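PDB 7DHF: protein-tyrosine-phosphatase, which probably removes phosphate from phosphotyrosine residues of proteins, as a low-molecular-weight protein tyrosine phosphatase. Local coordinates for residues A[19-24]-A[136-141]; A[55-60]-A[66-71]; A[112-117]-A[142-147]. The protein carries 1 engineered substitution. All coordinates share one frame; numbering follows the deposited sequence.

Contact 1: residues A[19-24]-A[136-141]; sequences SPTGER and QLIDEA. With PO4 (phosphate ion), chain E.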
loop_
_atom_site.group_PDB
_atom_site.type_symbol
_atom_site.label_atom_id
_atom_site.label_comp_id
_atom_site.label_asym_id
_atom_site.label_seq_id
_atom_site.Cartn_x
_atom_site.Cartn_y
_atom_site.Cartn_z
ATOM N N SER A 19 1.256 2.961 -1.657
ATOM C CA SER A 19 0.147 2.082 -1.311
ATOM C C SER A 19 -0.693 1.698 -2.529
ATOM O O SER A 19 -1.095 0.532 -2.631
ATOM C CB SER A 19 -0.686 2.629 -0.145
ATOM O OG SER A 19 -1.106 3.960 -0.346
ATOM N N PRO A 20 -0.969 2.597 -3.488
ATOM C CA PRO A 20 -1.617 2.114 -4.720
ATOM C C PRO A 20 -0.741 1.163 -5.513
ATOM O O PRO A 20 -1.249 0.203 -6.105
ATOM C CB PRO A 20 -1.941 3.400 -5.495
ATOM C CG PRO A 20 -1.042 4.425 -4.941
ATOM C CD PRO A 20 -0.845 4.066 -3.493
ATOM N N THR A 21 0.569 1.406 -5.550
ATOM C CA THR A 21 1.468 0.485 -6.239
ATOM C C THR A 21 1.428 -0.891 -5.589
ATOM O O THR A 21 1.261 -1.908 -6.270
ATOM C CB THR A 21 2.892 1.049 -6.252
ATOM O OG1 THR A 21 2.914 2.297 -6.958
ATOM C CG2 THR A 21 3.856 0.080 -6.931
ATOM N N GLY A 22 1.567 -0.938 -4.262
ATOM C CA GLY A 22 1.505 -2.211 -3.565
ATOM C C GLY A 22 0.171 -2.909 -3.744
ATOM O O GLY A 22 0.116 -4.132 -3.890
ATOM N N GLU A 23 -0.923 -2.142 -3.725
ATOM C CA GLU A 23 -2.240 -2.712 -3.997
ATOM C C GLU A 23 -2.247 -3.470 -5.317
ATOM O O GLU A 23 -2.670 -4.628 -5.384
ATOM C CB GLU A 23 -3.295 -1.601 -4.032
ATOM C CG GLU A 23 -4.687 -2.064 -4.482
ATOM C CD GLU A 23 -5.594 -0.921 -4.893
ATOM O OE1 GLU A 23 -5.560 0.138 -4.237
ATOM O OE2 GLU A 23 -6.340 -1.086 -5.884
ATOM N N ARG A 24 -1.800 -2.814 -6.389
ATOM C CA ARG A 24 -1.942 -3.390 -7.721
ATOM C C ARG A 24 -0.913 -4.485 -7.979
ATOM O O ARG A 24 -1.219 -5.473 -8.652
ATOM C CB ARG A 24 -1.866 -2.289 -8.778
ATOM C CG ARG A 24 -2.942 -1.217 -8.632
ATOM C CD ARG A 24 -4.350 -1.773 -8.824
ATOM N NE ARG A 24 -5.370 -0.734 -8.667
ATOM C CZ ARG A 24 -5.761 0.094 -9.633
ATOM N NH1 ARG A 24 -5.231 0.016 -10.847
ATOM N NH2 ARG A 24 -6.688 1.007 -9.382
ATOM N N GLN A 136 10.865 -1.514 -6.761
ATOM C CA GLN A 136 11.678 -2.706 -6.546
ATOM C C GLN A 136 11.380 -3.339 -5.193
ATOM O O GLN A 136 11.153 -4.550 -5.097
ATOM C CB GLN A 136 13.161 -2.348 -6.652
ATOM C CG GLN A 136 14.097 -3.535 -6.481
ATOM C CD GLN A 136 13.985 -4.530 -7.616
ATOM O OE1 GLN A 136 13.708 -4.156 -8.756
ATOM N NE2 GLN A 136 14.203 -5.803 -7.313
ATOM N N LEU A 137 11.394 -2.533 -4.129
ATOM C CA LEU A 137 11.111 -3.066 -2.800
ATOM C C LEU A 137 9.689 -3.598 -2.715
ATOM O O LEU A 137 9.452 -4.665 -2.140
ATOM C CB LEU A 137 11.350 -1.996 -1.736
ATOM C CG LEU A 137 12.792 -1.512 -1.566
ATOM C CD1 LEU A 137 12.853 -0.396 -0.535
ATOM C CD2 LEU A 137 13.724 -2.650 -1.172
ATOM N N ILE A 138 8.725 -2.863 -3.271
ATOM C CA ILE A 138 7.337 -3.317 -3.246
ATOM C C ILE A 138 7.203 -4.645 -3.976
ATOM O O ILE A 138 6.528 -5.567 -3.502
ATOM C CB ILE A 138 6.415 -2.230 -3.830
ATOM C CG1 ILE A 138 6.358 -1.031 -2.881
ATOM C CG2 ILE A 138 5.016 -2.781 -4.097
ATOM C CD1 ILE A 138 5.683 0.194 -3.462
ATOM N N ASP A 139 7.854 -4.766 -5.134
ATOM C CA ASP A 139 7.787 -5.995 -5.917
ATOM C C ASP A 139 8.367 -7.172 -5.138
ATOM O O ASP A 139 7.722 -8.217 -4.995
ATOM C CB ASP A 139 8.542 -5.777 -7.232
ATOM C CG ASP A 139 8.377 -6.923 -8.208
ATOM O OD1 ASP A 139 7.457 -7.746 -8.026
ATOM O OD2 ASP A 139 9.166 -6.984 -9.175
ATOM N N GLU A 140 9.589 -7.019 -4.626
ATOM C CA GLU A 140 10.204 -8.090 -3.847
ATOM C C GLU A 140 9.347 -8.454 -2.641
ATOM O O GLU A 140 9.148 -9.639 -2.341
ATOM C CB GLU A 140 11.589 -7.649 -3.375
ATOM C CG GLU A 140 12.612 -7.471 -4.484
ATOM C CD GLU A 140 13.974 -7.061 -3.952
ATOM O OE1 GLU A 140 14.291 -7.415 -2.796
ATOM O OE2 GLU A 140 14.725 -6.387 -4.689
ATOM N N ALA A 141 8.843 -7.445 -1.929
ATOM C CA ALA A 141 8.048 -7.692 -0.732
ATOM C C ALA A 141 6.734 -8.383 -1.071
ATOM O O ALA A 141 6.298 -9.291 -0.352
ATOM C CB ALA A 141 7.785 -6.366 -0.022
HETATM P P PO4 E . 1.846 6.768 -0.237
HETATM O O1 PO4 E . 1.383 7.911 -1.117
HETATM O O2 PO4 E . 3.207 6.327 -0.722
HETATM O O3 PO4 E . 0.848 5.646 -0.392
HETATM O O4 PO4 E . 1.926 7.248 1.194
#

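Contact 2: residues A[55-60]-A[66-71]; sequences MAIEVA and DVENHQ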
loop_
_atom_site.group_PDB
_atom_site.type_symbol
_atom_site.label_atom_id
_atom_site.label_comp_id
_atom_site.label_asym_id
_atom_site.label_seq_id
_atom_site.Cartn_x
_atom_site.Cartn_y
_atom_site.Cartn_z
ATOM N N MET A 55 4.283 9.275 -12.045
ATOM C CA MET A 55 5.514 8.504 -12.161
ATOM C C MET A 55 5.358 7.118 -11.547
ATOM O O MET A 55 5.967 6.156 -12.028
ATOM C CB MET A 55 6.678 9.249 -11.509
ATOM C CG MET A 55 8.044 8.662 -11.847
ATOM S SD MET A 55 8.401 8.712 -13.621
ATOM C CE MET A 55 8.742 10.455 -13.851
ATOM N N ALA A 56 4.554 6.993 -10.488
ATOM C CA ALA A 56 4.238 5.669 -9.960
ATOM C C ALA A 56 3.497 4.835 -10.998
ATOM O O ALA A 56 3.784 3.644 -11.170
ATOM C CB ALA A 56 3.418 5.792 -8.676
ATOM N N ILE A 57 2.544 5.444 -11.708
ATOM C CA ILE A 57 1.834 4.726 -12.763
ATOM C C ILE A 57 2.807 4.283 -13.847
ATOM O O ILE A 57 2.758 3.141 -14.319
ATOM C CB ILE A 57 0.701 5.600 -13.339
ATOM C CG1 ILE A 57 -0.317 5.951 -12.249
ATOM C CG2 ILE A 57 0.020 4.886 -14.508
ATOM C CD1 ILE A 57 -1.427 6.892 -12.704
ATOM N N GLU A 58 3.707 5.179 -14.255
ATOM C CA GLU A 58 4.619 4.880 -15.354
ATOM C C GLU A 58 5.556 3.733 -14.990
ATOM O O GLU A 58 5.740 2.794 -15.773
ATOM C CB GLU A 58 5.412 6.139 -15.706
ATOM C CG GLU A 58 6.432 5.976 -16.820
ATOM C CD GLU A 58 5.810 6.159 -18.192
ATOM O OE1 GLU A 58 4.656 5.721 -18.388
ATOM O OE2 GLU A 58 6.467 6.756 -19.069
ATOM N N VAL A 59 6.174 3.801 -13.808
ATOM C CA VAL A 59 7.102 2.751 -13.394
ATOM C C VAL A 59 6.389 1.408 -13.318
ATOM O O VAL A 59 6.920 0.381 -13.754
ATOM C CB VAL A 59 7.784 3.128 -12.064
ATOM C CG1 VAL A 59 8.553 1.948 -11.488
ATOM C CG2 VAL A 59 8.720 4.312 -12.269
ATOM N N ALA A 60 5.179 1.390 -12.756
ATOM C CA ALA A 60 4.425 0.142 -12.693
ATOM C C ALA A 60 4.076 -0.353 -14.090
ATOM O O ALA A 60 4.167 -1.553 -14.374
ATOM C CB ALA A 60 3.161 0.338 -11.858
ATOM N N ASP A 66 -0.919 -2.423 -13.661
ATOM C CA ASP A 66 -1.838 -1.333 -13.971
ATOM C C ASP A 66 -2.200 -0.598 -12.685
ATOM O O ASP A 66 -2.847 -1.165 -11.800
ATOM C CB ASP A 66 -3.081 -1.902 -14.648
ATOM C CG ASP A 66 -4.072 -0.829 -15.066
ATOM O OD1 ASP A 66 -3.913 0.336 -14.650
ATOM O OD2 ASP A 66 -5.010 -1.154 -15.824
ATOM N N VAL A 67 -1.789 0.666 -12.589
ATOM C CA VAL A 67 -2.159 1.544 -11.488
ATOM C C VAL A 67 -3.018 2.711 -11.977
ATOM O O VAL A 67 -3.070 3.762 -11.347
ATOM C CB VAL A 67 -0.925 2.013 -10.692
ATOM C CG1 VAL A 67 -1.329 2.548 -9.318
ATOM C CG2 VAL A 67 0.077 0.876 -10.533
ATOM N N GLU A 68 -3.692 2.530 -13.107
ATOM C CA GLU A 68 -4.649 3.514 -13.576
ATOM C C GLU A 68 -5.954 3.377 -12.798
ATOM O O GLU A 68 -6.214 2.365 -12.138
ATOM C CB GLU A 68 -4.923 3.309 -15.065
ATOM C CG GLU A 68 -3.736 3.621 -15.966
ATOM C CD GLU A 68 -3.530 5.108 -16.175
ATOM O OE1 GLU A 68 -4.373 5.900 -15.704
ATOM O OE2 GLU A 68 -2.528 5.486 -16.816
ATOM N N ASN A 69 -6.773 4.421 -12.871
ATOM C CA ASN A 69 -8.110 4.399 -12.288
ATOM C C ASN A 69 -8.066 4.181 -10.780
ATOM O O ASN A 69 -8.958 3.556 -10.205
ATOM C CB ASN A 69 -8.996 3.357 -12.973
ATOM C CG ASN A 69 -8.995 3.504 -14.479
ATOM O OD1 ASN A 69 -8.716 2.554 -15.212
ATOM N ND2 ASN A 69 -9.288 4.707 -14.949
ATOM N N HIS A 70 -7.023 4.691 -10.136
ATOM C CA HIS A 70 -6.942 4.696 -8.687
ATOM C C HIS A 70 -7.496 6.008 -8.150
ATOM O O HIS A 70 -7.371 7.060 -8.782
ATOM C CB HIS A 70 -5.490 4.547 -8.237
ATOM C CG HIS A 70 -5.301 4.708 -6.763
ATOM N ND1 HIS A 70 -5.712 3.757 -5.854
ATOM C CD2 HIS A 70 -4.764 5.717 -6.038
ATOM C CE1 HIS A 70 -5.430 4.171 -4.632
ATOM N NE2 HIS A 70 -4.853 5.356 -4.715
ATOM N N GLN A 71 -8.122 5.934 -6.979
ATOM C CA GLN A 71 -8.587 7.113 -6.260
ATOM C C GLN A 71 -8.110 7.010 -4.821
ATOM O O GLN A 71 -8.479 6.071 -4.108
ATOM C CB GLN A 71 -10.112 7.215 -6.300
ATOM C CG GLN A 71 -10.689 7.449 -7.682
ATOM C CD GLN A 71 -12.203 7.449 -7.675
ATOM O OE1 GLN A 71 -12.833 6.482 -7.245
ATOM N NE2 GLN A 71 -12.797 8.540 -8.138
HETATM O O HOH W 1 0.469 1.426 -14.326
#

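Contact 3: residues A[112-117]-A[142-147]; sequences GQWIGQ and AQAWAK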
loop_
_atom_site.group_PDB
_atom_site.type_symbol
_atom_site.label_atom_id
_atom_site.label_comp_id
_atom_site.label_asym_id
_atom_site.label_seq_id
_atom_site.Cartn_x
_atom_site.Cartn_y
_atom_site.Cartn_z
ATOM N N GLY A 112 6.904 -4.853 3.959
ATOM C CA GLY A 112 8.227 -5.399 3.729
ATOM C C GLY A 112 8.696 -6.388 4.781
ATOM O O GLY A 112 9.900 -6.516 5.019
ATOM N N GLN A 113 7.767 -7.119 5.403
ATOM C CA GLN A 113 8.163 -8.054 6.454
ATOM C C GLN A 113 9.206 -9.050 5.961
ATOM O O GLN A 113 10.149 -9.380 6.689
ATOM C CB GLN A 113 6.951 -8.805 7.005
ATOM C CG GLN A 113 7.368 -9.941 7.931
ATOM C CD GLN A 113 6.243 -10.509 8.768
ATOM O OE1 GLN A 113 5.093 -10.084 8.677
ATOM N NE2 GLN A 113 6.578 -11.488 9.595
ATOM N N TRP A 114 9.057 -9.541 4.736
ATOM C CA TRP A 114 9.842 -10.674 4.264
ATOM C C TRP A 114 11.134 -10.269 3.574
ATOM O O TRP A 114 11.882 -11.146 3.126
ATOM C CB TRP A 114 8.979 -11.534 3.339
ATOM C CG TRP A 114 7.715 -11.924 4.018
ATOM C CD1 TRP A 114 6.446 -11.549 3.686
ATOM C CD2 TRP A 114 7.600 -12.745 5.184
ATOM N NE1 TRP A 114 5.546 -12.095 4.569
ATOM C CE2 TRP A 114 6.230 -12.837 5.497
ATOM C CE3 TRP A 114 8.523 -13.418 5.989
ATOM C CZ2 TRP A 114 5.761 -13.575 6.579
ATOM C CZ3 TRP A 114 8.056 -14.151 7.064
ATOM C CH2 TRP A 114 6.687 -14.223 7.349
ATOM N N ILE A 115 11.433 -8.975 3.516
ATOM C CA ILE A 115 12.698 -8.496 2.970
ATOM C C ILE A 115 13.489 -7.830 4.087
ATOM O O ILE A 115 14.025 -6.732 3.919
ATOM C CB ILE A 115 12.483 -7.563 1.761
ATOM C CG1 ILE A 115 11.529 -6.412 2.109
ATOM C CG2 ILE A 115 11.952 -8.364 0.580
ATOM C CD1 ILE A 115 11.492 -5.303 1.062
ATOM N N GLY A 116 13.562 -8.492 5.238
ATOM C CA GLY A 116 14.284 -7.957 6.373
ATOM C C GLY A 116 13.490 -7.013 7.242
ATOM O O GLY A 116 14.090 -6.219 7.975
ATOM N N GLN A 117 12.161 -7.074 7.188
ATOM C CA GLN A 117 11.301 -6.163 7.940
ATOM C C GLN A 117 11.710 -4.711 7.696
ATOM O O GLN A 117 11.908 -3.920 8.621
ATOM C CB GLN A 117 11.276 -6.528 9.424
ATOM C CG GLN A 117 10.823 -7.965 9.644
ATOM C CD GLN A 117 10.514 -8.286 11.089
ATOM O OE1 GLN A 117 9.363 -8.223 11.514
ATOM N NE2 GLN A 117 11.538 -8.654 11.847
ATOM N N ALA A 142 6.088 -7.965 -2.161
ATOM C CA ALA A 142 4.803 -8.537 -2.544
ATOM C C ALA A 142 4.950 -9.981 -3.003
ATOM O O ALA A 142 4.099 -10.823 -2.695
ATOM C CB ALA A 142 4.167 -7.690 -3.644
ATOM N N GLN A 143 6.011 -10.283 -3.758
ATOM C CA GLN A 143 6.257 -11.660 -4.171
ATOM C C GLN A 143 6.293 -12.589 -2.970
ATOM O O GLN A 143 5.750 -13.699 -3.012
ATOM C CB GLN A 143 7.583 -11.759 -4.923
ATOM C CG GLN A 143 7.583 -11.156 -6.307
ATOM C CD GLN A 143 8.946 -11.249 -6.956
ATOM O OE1 GLN A 143 9.687 -12.208 -6.731
ATOM N NE2 GLN A 143 9.289 -10.253 -7.763
ATOM N N ALA A 144 6.939 -12.152 -1.889
ATOM C CA ALA A 144 7.052 -12.991 -0.703
ATOM C C ALA A 144 5.702 -13.161 -0.017
ATOM O O ALA A 144 5.350 -14.270 0.401
ATOM C CB ALA A 144 8.079 -12.392 0.255
ATOM N N TRP A 145 4.929 -12.080 0.105
ATOM C CA TRP A 145 3.602 -12.188 0.703
ATOM C C TRP A 145 2.707 -13.118 -0.105
ATOM O O TRP A 145 1.921 -13.885 0.462
ATOM C CB TRP A 145 2.953 -10.806 0.807
ATOM C CG TRP A 145 3.275 -10.083 2.073
ATOM C CD1 TRP A 145 3.987 -8.926 2.201
ATOM C CD2 TRP A 145 2.896 -10.470 3.398
ATOM N NE1 TRP A 145 4.075 -8.569 3.525
ATOM C CE2 TRP A 145 3.413 -9.501 4.281
ATOM C CE3 TRP A 145 2.170 -11.543 3.925
ATOM C CZ2 TRP A 145 3.228 -9.572 5.658
ATOM C CZ3 TRP A 145 1.988 -11.612 5.293
ATOM C CH2 TRP A 145 2.515 -10.634 6.144
ATOM N N ALA A 146 2.810 -13.062 -1.435
ATOM C CA ALA A 146 1.920 -13.845 -2.286
ATOM C C ALA A 146 2.059 -15.341 -2.036
ATOM O O ALA A 146 1.096 -16.091 -2.223
ATOM C CB ALA A 146 2.186 -13.525 -3.756
ATOM N N LYS A 147 3.239 -15.797 -1.619
ATOM C CA LYS A 147 3.441 -17.215 -1.350
ATOM C C LYS A 147 2.871 -17.654 -0.008
ATOM O O LYS A 147 2.821 -18.860 0.253
ATOM C CB LYS A 147 4.936 -17.544 -1.364
ATOM C CG LYS A 147 5.620 -17.323 -2.699
ATOM C CD LYS A 147 7.105 -17.637 -2.607
ATOM C CE LYS A 147 7.773 -17.590 -3.969
ATOM N NZ LYS A 147 9.202 -18.007 -3.910
#

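Contact 1: residues A[19-24]-A[136-141]
No flat group enters the meeting of Ile138 with Gly22 and Thr21; the guanidinium of Arg24 lies beyond it and receives Glu23 OE2 at its edge, in plane, in a salt bridge of 3.0 Å from NE. That bond comes in from above the Glu23 carboxylate plane.

No hydrogen bond joins the helices; the contact is carried by carbon atoms. Ile138 reaches across with both branches: CG2 rests on the bare backbone of Gly22, 3.6 Å from its CA, while CD1 lies 3.9 Å from Thr21 CG2. The two side chains cross at about a right angle. The helices are close here, with the CA atoms of Gly22 and Ile138 5.9 Å apart. Thr21 presents its methyl to Ile138 because CG2 stands anti to the backbone N, while Thr21 OG1 bonds to Cys17 O, just before the helix begins.

At the start of helix 18-29, Ser19 grips one oxygen of a phosphate ion twice. Ser19 OG donates to phosphate O3 over 2.6 Å, and Ser19 N to the same O3 over 3.0 Å. Backbone N atoms of Val13, Gly14, Ile16, Cys17 and Arg18 hold the same ion, as in the P-loop of this family. The positive end of the helix dipole probably adds to that attraction, while Ile138 packs close to Arg18, predicted to be an active-site residue.

Contact 2: residues A[55-60]-A[66-71]
Helix 54-61 runs beside an irregular segment that turns past it at Val67, where the CA atoms of Ile57 and Val67 are 5.3 Å apart, and no direct hydrogen bond joins the two. A water does so instead: it donates to Ile57 O and accepts from Val67 N, each over 2.9 Å, so that both polar backbone atoms have a partner at the join.

Val67 is the buried centre of the contact. Its CG2, anti to the carbonyl carbon, presses on Ala60 CB at 3.4 Å, tighter than an ordinary carbon-carbon contact. Ile57 meets the same residue at its backbone, with CG1 3.6 Å from Val67 O and CD1 also close to that oxygen. The remaining branch, CG2, meets the carboxylate of Glu68 at OE2, 3.5 Å away, where the two side chains cross at about a right angle. A bend at chi2 (-78°) folds the glutamate back so that its carboxylate reaches the isoleucine near the surface. The loop backbone is fixed by an Asx turn, in which Glu68 N donates to Asp66 OD1 over 2.7 Å.

Neighbouring helices close in around both parts. Arg24 of helix 18-29 gives NH1 to the carbonyl oxygens of Asp66 and Glu68. Elsewhere on helix 54-61, Ala56 and Val59 rest on Phe131 and Tyr135 of helix 128-146. Ala56 also touches Thr21, and Pro20 packs on Val67 and His70, which places the short helix and its following loop beside helix 18-29.

Contact 3: residues A[112-117]-A[142-147]
With chi1 at -54°, Trp114 CG stands beside its own backbone N; together with the Trp145 chi1 of -88°, this turns the edge of the Trp114 indole toward one face of Trp145. The result is a T-shaped pair: the edge of Trp114 that carries CD1 and NE1 points at a face of Trp145, with the planes at 72° and the centroids of the Trp114 five-membered and Trp145 six-membered rings 4.3 Å apart. NE1 stands 3.2 Å above the Trp145 plane, over its centre, and is 3.3 Å from Trp145 CD2. Such a placement is consistent with attraction between the N-H edge of one indole and the pi face of the other.

Nearer the helix backbone, Trp114 CB packs on Ala144 CB at 3.3 Å. Gln113 lies on the side of the Trp114 ring opposite Ala144, its CG over one face of Trp114 and its OE1 3.6 Å from Trp145 CZ2, with the amide turned nearly perpendicular to the Trp145 ring. Partners outside the two segments hold both indoles: Trp145 NE1 donates to Leu110 O, at the end of strand 108-110, and Lys148 makes a cation-pi contact with Trp114.

Away from the predicted active-site residues, this is aromatic packing that ties the loop following an outermost strand to the C-terminal helix, within the parallel-sheet alpha/beta fold of the low-molecular-weight phosphatases.

Helix 128-146 supplies one side of both contact 1 and contact 3, whose centres lie 10 Å apart; Ile115 of the loop in contact 3 packs on Leu137, Glu140 and Ala141 of the segment used by contact 1. Contact 2 is joined to contact 1 through Arg24 of helix 18-29, at 11 Å between centres, and lies about 12 Å at nearest atoms from contact 3. Along the chain, contact 2 falls wholly between the two segments of contact 1, while contacts 1 and 3 alternate. Contact 1 is thus the buried middle piece: it pairs the helix after the phosphate-binding loop with the C-terminal helix; contact 2 packs a loop on helix 54-61, contact 3 one on helix 128-146.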